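Local coordinates for protein rhino (Drosophila melanogaster, PDB 5XYV) that binds Deadlock through its dimeric chromoshadow domain, an HP1-family module, and thereby helps to specify germline piRNA clusters, at the interface of chains A and C, the interface of chains B and C and the interface of chains A and B. Numbering follows the deposited sequence. Chains: chain A/B, Rhino; chain C, Protein deadlock.

Contact 3 joins two Rhino chains through helix 52-60 of chain A and its twin in chain B. Contact 1, about 17 Å away between C-alpha centres, sets the sheet of chain A against helix 9-23 of Deadlock. The C-alpha centre of contact 2 lies about 10 Å from that of contact 3 and about 19 Å from that of contact 1; there the C-terminal end of the modelled segment of the same Deadlock chain meets chain B. Contacts 2 and 3 share helix 52-61 and strand 63-65 of chain B. One Deadlock chain therefore touches both Rhino subunits, and this second contact would depend on the dimer.

Contact 1: the interface of chains A and C. Residues chain A 23, 28, 30, 41; chain C 15, 19, 22-23.
C:Ile19 of Deadlock helix 9-23 plugs into an apolar patch on the Rhino sheet, formed by A:Met23, A:Phe28, A:Phe30 and A:Ala41. From its CB the side chain forks. The CG1 methylene lies over the centre of the A:Phe28 ring, 3.8 Å from the centroid, a CH-pi contact, and also comes within 3.8 Å of A:Ala41 CB. With chi1 at -66°, the CG2 methyl stands anti to the backbone N of C:Ile19, turns toward A:Met23 and approaches its terminal methyl CE at 3.6 Å. At the tip, CD1 packs against that same methyl and, more distantly, against A:Phe30 CZ. A:Met23 and C:Ile19 meet tip to tip, the methionine chain being bent at its last torsion (chi3 -82°). While one face of A:Phe28 receives the isoleucine, its edge receives C:Thr22 CG2 and C:Leu23 CD2 in the ring plane, the latter 4.0 Å from CZ. Replacing A:Phe28 by alanine would probably open a gap beside C:Ile19 CG1 and deprive the methyls of C:Thr22 and C:Leu23 of the ring edge they pack on. One turn earlier on the Deadlock helix, C:Cys15 lies against A:Phe30, its CB 3.7 Å from the ring atom CE1.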
ATOM      1  N   MET A  23       1.946  -9.493  -9.494  1.00 32.59           N
ATOM      2  CA  MET A  23       1.950 -10.026 -10.855  1.00 36.94           C
ATOM      3  C   MET A  23       0.684  -9.637 -11.595  1.00 40.39           C
ATOM      4  O   MET A  23      -0.340 -10.317 -11.459  1.00 35.35           O
ATOM      5  CB  MET A  23       2.064 -11.547 -10.863  1.00 30.41           C
ATOM      6  CG  MET A  23       3.438 -12.086 -10.607  1.00 37.56           C
ATOM      7  SD  MET A  23       3.317 -13.841 -10.200  1.00 36.63           S
ATOM      8  CE  MET A  23       2.887 -13.620  -8.481  1.00 24.85           C
ATOM      9  N   PHE A  28       0.521 -11.001  -4.057  1.00 21.36           N
ATOM     10  CA  PHE A  28       0.775 -12.001  -3.023  1.00 19.96           C
ATOM     11  C   PHE A  28       1.535 -11.376  -1.884  1.00 19.82           C
ATOM     12  O   PHE A  28       2.522 -10.671  -2.104  1.00 19.95           O
ATOM     13  CB  PHE A  28       1.567 -13.200  -3.568  1.00 18.36           C
ATOM     14  CG  PHE A  28       0.755 -14.104  -4.460  1.00 24.62           C
ATOM     15  CD1 PHE A  28       0.147 -15.246  -3.948  1.00 24.53           C
ATOM     16  CD2 PHE A  28       0.580 -13.805  -5.806  1.00 22.94           C
ATOM     17  CE1 PHE A  28      -0.611 -16.071  -4.763  1.00 21.24           C
ATOM     18  CE2 PHE A  28      -0.184 -14.631  -6.618  1.00 22.28           C
ATOM     19  CZ  PHE A  28      -0.784 -15.758  -6.091  1.00 19.05           C
ATOM     20  N   PHE A  30       3.775 -12.293   1.480  1.00 17.08           N
ATOM     21  CA  PHE A  30       4.601 -13.317   2.080  1.00 19.17           C
ATOM     22  C   PHE A  30       4.580 -13.100   3.584  1.00 18.98           C
ATOM     23  O   PHE A  30       4.999 -12.044   4.066  1.00 20.02           O
ATOM     24  CB  PHE A  30       6.015 -13.268   1.492  1.00 22.09           C
ATOM     25  CG  PHE A  30       6.016 -13.368  -0.009  1.00 20.48           C
ATOM     26  CD1 PHE A  30       5.790 -14.587  -0.630  1.00 19.41           C
ATOM     27  CD2 PHE A  30       6.169 -12.230  -0.797  1.00 20.01           C
ATOM     28  CE1 PHE A  30       5.748 -14.694  -2.016  1.00 18.44           C
ATOM     29  CE2 PHE A  30       6.142 -12.324  -2.184  1.00 20.51           C
ATOM     30  CZ  PHE A  30       5.928 -13.564  -2.794  1.00 21.68           C
ATOM     31  N   ALA A  41       3.510 -17.780   0.705  1.00 17.48           N
ATOM     32  CA  ALA A  41       2.880 -16.858  -0.240  1.00 18.76           C
ATOM     33  C   ALA A  41       1.371 -16.949  -0.050  1.00 20.21           C
ATOM     34  O   ALA A  41       0.811 -18.035  -0.067  1.00 18.91           O
ATOM     35  CB  ALA A  41       3.264 -17.173  -1.691  1.00 16.80           C
TER
ATOM     36  N   CYS C  15       7.773 -20.388  -1.486  1.00 12.86           N
ATOM     37  CA  CYS C  15       6.794 -19.341  -1.722  1.00 17.15           C
ATOM     38  C   CYS C  15       6.424 -19.258  -3.196  1.00 16.14           C
ATOM     39  O   CYS C  15       5.268 -19.033  -3.521  1.00 18.67           O
ATOM     40  CB  CYS C  15       7.307 -17.973  -1.231  1.00 16.20           C
ATOM     41  SG  CYS C  15       7.412 -17.811   0.552  1.00 43.18           S
ATOM     42  N   ILE C  19       2.682 -19.696  -5.009  1.00 20.16           N
ATOM     43  CA  ILE C  19       2.090 -18.903  -6.080  1.00 21.48           C
ATOM     44  C   ILE C  19       1.654 -19.808  -7.246  1.00 18.73           C
ATOM     45  O   ILE C  19       0.545 -19.675  -7.752  1.00 21.21           O
ATOM     46  CB  ILE C  19       3.059 -17.818  -6.586  1.00 18.23           C
ATOM     47  CG1 ILE C  19       3.309 -16.783  -5.489  1.00 15.51           C
ATOM     48  CG2 ILE C  19       2.526 -17.148  -7.859  1.00 18.38           C
ATOM     49  CD1 ILE C  19       4.393 -15.831  -5.828  1.00 17.95           C
ATOM     50  N   THR C  22      -1.484 -21.852  -6.518  1.00 21.26           N
ATOM     51  CA  THR C  22      -2.637 -20.965  -6.444  1.00 23.76           C
ATOM     52  C   THR C  22      -3.236 -20.509  -7.802  1.00 28.10           C
ATOM     53  O   THR C  22      -4.470 -20.436  -7.942  1.00 23.47           O
ATOM     54  CB  THR C  22      -2.244 -19.726  -5.604  1.00 27.00           C
ATOM     55  OG1 THR C  22      -1.943 -20.164  -4.273  1.00 20.90           O
ATOM     56  CG2 THR C  22      -3.358 -18.687  -5.560  1.00 19.83           C
ATOM     57  N   LEU C  23      -2.385 -20.235  -8.797  1.00 25.68           N
ATOM     58  CA  LEU C  23      -2.853 -19.617 -10.054  1.00 29.52           C
ATOM     59  C   LEU C  23      -3.384 -20.553 -11.217  1.00 30.82           C
ATOM     60  O   LEU C  23      -4.299 -20.120 -11.920  1.00 38.26           O
ATOM     61  CB  LEU C  23      -1.763 -18.649 -10.589  1.00 23.33           C
ATOM     62  CG  LEU C  23      -1.573 -17.396  -9.686  1.00 29.09           C
ATOM     63  CD1 LEU C  23      -0.568 -16.373 -10.236  1.00 23.92           C
ATOM     64  CD2 LEU C  23      -2.895 -16.693  -9.325  1.00 23.02           C
TER

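Contact 2: the interface of chains B and C. Residues chain B 61-63; chain C 53.
C:Ser53, the last residue modelled in the Deadlock chain, rests against B:Ser61, B:Leu62 and B:Arg63, where helix 52-61 of Rhino gives way to the short strand 63-65. Polar approaches here are long and probably amount to loose electrostatic attraction. The serine hydroxyl OG, placed anti to its own carbonyl carbon (chi1 -78°), faces the Rhino backbone and stands 3.6 Å from the carbonyl O of B:Ser61. The backbone N of B:Arg63 is a little farther from that hydroxyl, at 3.8 Å. The carbonyl O of C:Ser53 lies 3.4 Å from the guanidinium nitrogen NH1 of B:Arg63, whose positive charge would probably favour the approach. Carbon-to-oxygen van der Waals contacts complete the patch: B:Leu62 CA lies 3.8 Å and B:Arg63 CD 4.0 Å from C:Ser53 OG. Bends at chi2 (122°) and chi3 (117°) carry the arginine chain alongside the serine before its guanidinium comes near the carbonyl. The patch is a small docking point for the end of the modelled Deadlock segment. The B:Leu62 methyl CD2 lies 4.2 Å from C:Ser53 N.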
ATOM      1  N   SER B  61      -4.059  -1.009  -6.721  1.00 40.30           N
ATOM      2  CA  SER B  61      -4.105  -0.390  -8.047  1.00 37.62           C
ATOM      3  C   SER B  61      -2.767   0.264  -8.399  1.00 42.75           C
ATOM      4  O   SER B  61      -2.469   0.501  -9.572  1.00 40.27           O
ATOM      5  CB  SER B  61      -5.220   0.660  -8.124  1.00 35.11           C
ATOM      6  OG  SER B  61      -4.903   1.809  -7.347  1.00 34.22           O
ATOM      7  N   LEU B  62      -1.973   0.576  -7.379  1.00 40.27           N
ATOM      8  CA  LEU B  62      -0.678   1.216  -7.595  1.00 43.47           C
ATOM      9  C   LEU B  62       0.329   0.201  -8.119  1.00 45.42           C
ATOM     10  O   LEU B  62       0.143  -1.002  -7.934  1.00 44.73           O
ATOM     11  CB  LEU B  62      -0.181   1.848  -6.295  1.00 45.95           C
ATOM     12  CG  LEU B  62      -1.088   2.937  -5.720  1.00 43.51           C
ATOM     13  CD1 LEU B  62      -0.526   3.484  -4.415  1.00 43.05           C
ATOM     14  CD2 LEU B  62      -1.286   4.055  -6.731  1.00 42.98           C
ATOM     15  N   ARG B  63       1.379   0.668  -8.790  1.00 48.84           N
ATOM     16  CA  ARG B  63       2.445  -0.241  -9.210  1.00 56.01           C
ATOM     17  C   ARG B  63       3.485  -0.400  -8.099  1.00 55.91           C
ATOM     18  O   ARG B  63       4.162   0.566  -7.720  1.00 51.54           O
ATOM     19  CB  ARG B  63       3.104   0.247 -10.501  1.00 61.60           C
ATOM     20  CG  ARG B  63       2.451  -0.317 -11.763  1.00 67.98           C
ATOM     21  CD  ARG B  63       1.955   0.793 -12.682  1.00 80.39           C
ATOM     22  NE  ARG B  63       2.639   0.802 -13.971  1.00 89.79           N
ATOM     23  CZ  ARG B  63       2.586   1.809 -14.839  1.00 91.10           C
ATOM     24  NH1 ARG B  63       1.882   2.898 -14.554  1.00 90.16           N
ATOM     25  NH2 ARG B  63       3.241   1.728 -15.990  1.00 92.31           N
TER
ATOM     26  N   SER C  53       0.387   6.087  -9.965  1.00 85.64           N
ATOM     27  CA  SER C  53       0.583   5.460 -11.271  1.00 84.63           C
ATOM     28  C   SER C  53       0.775   6.416 -12.455  1.00 86.56           C
ATOM     29  O   SER C  53       0.746   5.991 -13.613  1.00 88.72           O
ATOM     30  CB  SER C  53      -0.612   4.537 -11.533  1.00 76.48           C
ATOM     31  OG  SER C  53      -0.491   3.284 -10.810  1.00 72.10           O
TER

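Contact 3: the interface of chains A and B. Residues chain A 44, 55-56, 59, 64; chain B 44, 55-56, 59, 64.
A:Phe59 and B:Phe59 share nearly the same torsions: chi1, close to -77° in both, puts each CG anti to its carbonyl carbon, and chi2 (-60° in A:Phe59, -58° in B:Phe59) turns the rings, while the two side chains slide past one another in opposite directions. Each ring receives the CB of the other: B:Phe59 CB sits 3.8 Å from the A:Phe59 ring centroid, and A:Phe59 CB lies over the B:Phe59 ring in return. Both are CH-pi contacts, supplemented by an approach of 3.8 Å between the two CD2 atoms. Isoleucines extend this core. A:Ile56 and B:Ile56 cross at about a right angle, with their CG1 atoms 3.7 Å apart. The CG2 branch of A:Ile56 points instead to B:Ile44, whose CD1 it meets at 3.6 Å, and the exchanged pair A:Ile44 and B:Ile56 repeats this packing. At the other end, B:Ile64 CD1 touches A:Phe59 CE1 at 3.6 Å. Two-fold symmetry makes the same residues serve both subunits, as is typical of chromoshadow dimers. The core lies along the paired helices 52-60 of chain A and 52-61 of chain B, flanked by A:Ile44 and B:Ile44, which begin helix 44-47 of chain A and 3-10 helix 44-46 of chain B, and by A:Ile64 and B:Ile64 in strands 63-65.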
ATOM      1  N   ILE A  44      -3.525 -11.778  -1.599  1.00 22.21           N
ATOM      2  CA  ILE A  44      -4.136 -10.760  -0.734  1.00 22.73           C
ATOM      3  C   ILE A  44      -5.625 -10.996  -0.507  1.00 22.16           C
ATOM      4  O   ILE A  44      -6.119 -10.782   0.588  1.00 22.93           O
ATOM      5  CB  ILE A  44      -3.931  -9.328  -1.285  1.00 29.11           C
ATOM      6  CG1 ILE A  44      -4.462  -8.299  -0.274  1.00 28.88           C
ATOM      7  CG2 ILE A  44      -4.611  -9.158  -2.645  1.00 28.17           C
ATOM      8  CD1 ILE A  44      -3.735  -7.003  -0.295  1.00 21.31           C
ATOM      9  N   ILE A  55      -2.497  -5.461   6.843  1.00 15.34           N
ATOM     10  CA  ILE A  55      -2.155  -5.227   5.462  1.00 18.40           C
ATOM     11  C   ILE A  55      -1.845  -3.737   5.219  1.00 19.81           C
ATOM     12  O   ILE A  55      -0.801  -3.395   4.646  1.00 18.95           O
ATOM     13  CB  ILE A  55      -3.272  -5.713   4.545  1.00 17.22           C
ATOM     14  CG1 ILE A  55      -3.391  -7.244   4.674  1.00 22.86           C
ATOM     15  CG2 ILE A  55      -2.967  -5.314   3.113  1.00 14.66           C
ATOM     16  CD1 ILE A  55      -4.666  -7.810   4.171  1.00 22.70           C
ATOM     17  N   ILE A  56      -2.737  -2.861   5.678  1.00 18.20           N
ATOM     18  CA  ILE A  56      -2.568  -1.422   5.479  1.00 21.31           C
ATOM     19  C   ILE A  56      -1.299  -0.921   6.160  1.00 19.57           C
ATOM     20  O   ILE A  56      -0.554  -0.128   5.592  1.00 18.40           O
ATOM     21  CB  ILE A  56      -3.782  -0.653   5.990  1.00 20.77           C
ATOM     22  CG1 ILE A  56      -4.948  -0.864   5.023  1.00 18.54           C
ATOM     23  CG2 ILE A  56      -3.460   0.851   6.109  1.00 23.52           C
ATOM     24  CD1 ILE A  56      -6.248  -0.418   5.563  1.00 24.00           C
ATOM     25  N   PHE A  59       1.656  -1.731   3.969  1.00 20.05           N
ATOM     26  CA  PHE A  59       1.796  -0.764   2.881  1.00 24.33           C
ATOM     27  C   PHE A  59       2.324   0.585   3.371  1.00 26.04           C
ATOM     28  O   PHE A  59       3.080   1.235   2.668  1.00 25.37           O
ATOM     29  CB  PHE A  59       0.473  -0.534   2.170  1.00 22.08           C
ATOM     30  CG  PHE A  59       0.087  -1.631   1.236  1.00 22.23           C
ATOM     31  CD1 PHE A  59       0.907  -1.967   0.170  1.00 29.29           C
ATOM     32  CD2 PHE A  59      -1.115  -2.289   1.386  1.00 22.59           C
ATOM     33  CE1 PHE A  59       0.553  -2.970  -0.713  1.00 28.16           C
ATOM     34  CE2 PHE A  59      -1.483  -3.308   0.509  1.00 28.57           C
ATOM     35  CZ  PHE A  59      -0.648  -3.644  -0.544  1.00 29.76           C
ATOM     36  N   ILE A  64       6.284   5.502  -0.458  1.00 49.05           N
ATOM     37  CA  ILE A  64       5.404   5.916  -1.542  1.00 50.14           C
ATOM     38  C   ILE A  64       5.923   7.214  -2.134  1.00 61.95           C
ATOM     39  O   ILE A  64       5.768   8.296  -1.546  1.00 57.59           O
ATOM     40  CB  ILE A  64       3.957   6.097  -1.049  1.00 48.56           C
ATOM     41  CG1 ILE A  64       3.549   4.887  -0.205  1.00 41.05           C
ATOM     42  CG2 ILE A  64       3.013   6.289  -2.225  1.00 47.08           C
ATOM     43  CD1 ILE A  64       2.182   4.986   0.394  1.00 39.40           C
TER
ATOM     44  N   ILE B  44      -4.472   8.863   7.032  1.00 26.69           N
ATOM     45  CA  ILE B  44      -4.888   7.486   6.759  1.00 24.03           C
ATOM     46  C   ILE B  44      -5.515   6.894   8.003  1.00 23.58           C
ATOM     47  O   ILE B  44      -6.394   6.031   7.910  1.00 28.55           O
ATOM     48  CB  ILE B  44      -3.716   6.567   6.270  1.00 24.59           C
ATOM     49  CG1 ILE B  44      -4.258   5.196   5.851  1.00 27.98           C
ATOM     50  CG2 ILE B  44      -2.638   6.374   7.337  1.00 20.98           C
ATOM     51  CD1 ILE B  44      -3.254   4.335   5.190  1.00 31.45           C
ATOM     52  N   ILE B  55      -9.342   1.182   0.856  1.00 24.71           N
ATOM     53  CA  ILE B  55      -7.962   1.628   0.975  1.00 26.88           C
ATOM     54  C   ILE B  55      -6.993   0.566   0.447  1.00 27.80           C
ATOM     55  O   ILE B  55      -6.041   0.891  -0.254  1.00 24.17           O
ATOM     56  CB  ILE B  55      -7.610   1.969   2.451  1.00 27.93           C
ATOM     57  CG1 ILE B  55      -8.480   3.130   2.933  1.00 26.30           C
ATOM     58  CG2 ILE B  55      -6.123   2.309   2.605  1.00 24.49           C
ATOM     59  CD1 ILE B  55      -8.390   3.413   4.407  1.00 25.39           C
ATOM     60  N   ILE B  56      -7.246  -0.699   0.792  1.00 28.41           N
ATOM     61  CA  ILE B  56      -6.449  -1.811   0.306  1.00 26.52           C
ATOM     62  C   ILE B  56      -6.561  -1.928  -1.217  1.00 31.85           C
ATOM     63  O   ILE B  56      -5.562  -2.179  -1.904  1.00 27.04           O
ATOM     64  CB  ILE B  56      -6.876  -3.131   0.979  1.00 27.45           C
ATOM     65  CG1 ILE B  56      -6.451  -3.134   2.445  1.00 22.06           C
ATOM     66  CG2 ILE B  56      -6.289  -4.336   0.272  1.00 22.66           C
ATOM     67  CD1 ILE B  56      -7.032  -4.278   3.238  1.00 25.04           C
ATOM     68  N   PHE B  59      -4.371   0.692  -2.823  1.00 24.06           N
ATOM     69  CA  PHE B  59      -2.971   0.281  -2.826  1.00 30.39           C
ATOM     70  C   PHE B  59      -2.700  -0.801  -3.888  1.00 31.53           C
ATOM     71  O   PHE B  59      -1.656  -0.788  -4.528  1.00 27.75           O
ATOM     72  CB  PHE B  59      -2.540  -0.214  -1.446  1.00 24.97           C
ATOM     73  CG  PHE B  59      -2.268   0.888  -0.476  1.00 30.11           C
ATOM     74  CD1 PHE B  59      -1.313   1.862  -0.767  1.00 33.20           C
ATOM     75  CD2 PHE B  59      -2.944   0.949   0.737  1.00 30.26           C
ATOM     76  CE1 PHE B  59      -1.052   2.897   0.125  1.00 36.31           C
ATOM     77  CE2 PHE B  59      -2.682   1.977   1.651  1.00 32.40           C
ATOM     78  CZ  PHE B  59      -1.735   2.952   1.340  1.00 34.10           C
ATOM     79  N   ILE B  64       3.585  -1.622  -7.572  1.00 48.89           N
ATOM     80  CA  ILE B  64       4.542  -1.946  -6.518  1.00 48.24           C
ATOM     81  C   ILE B  64       5.797  -2.536  -7.171  1.00 58.98           C
ATOM     82  O   ILE B  64       5.736  -3.618  -7.772  1.00 61.90           O
ATOM     83  CB  ILE B  64       3.931  -2.932  -5.512  1.00 45.72           C
ATOM     84  CG1 ILE B  64       2.686  -2.319  -4.860  1.00 46.57           C
ATOM     85  CG2 ILE B  64       4.952  -3.321  -4.455  1.00 46.92           C
ATOM     86  CD1 ILE B  64       1.841  -3.309  -4.081  1.00 40.58           C
TER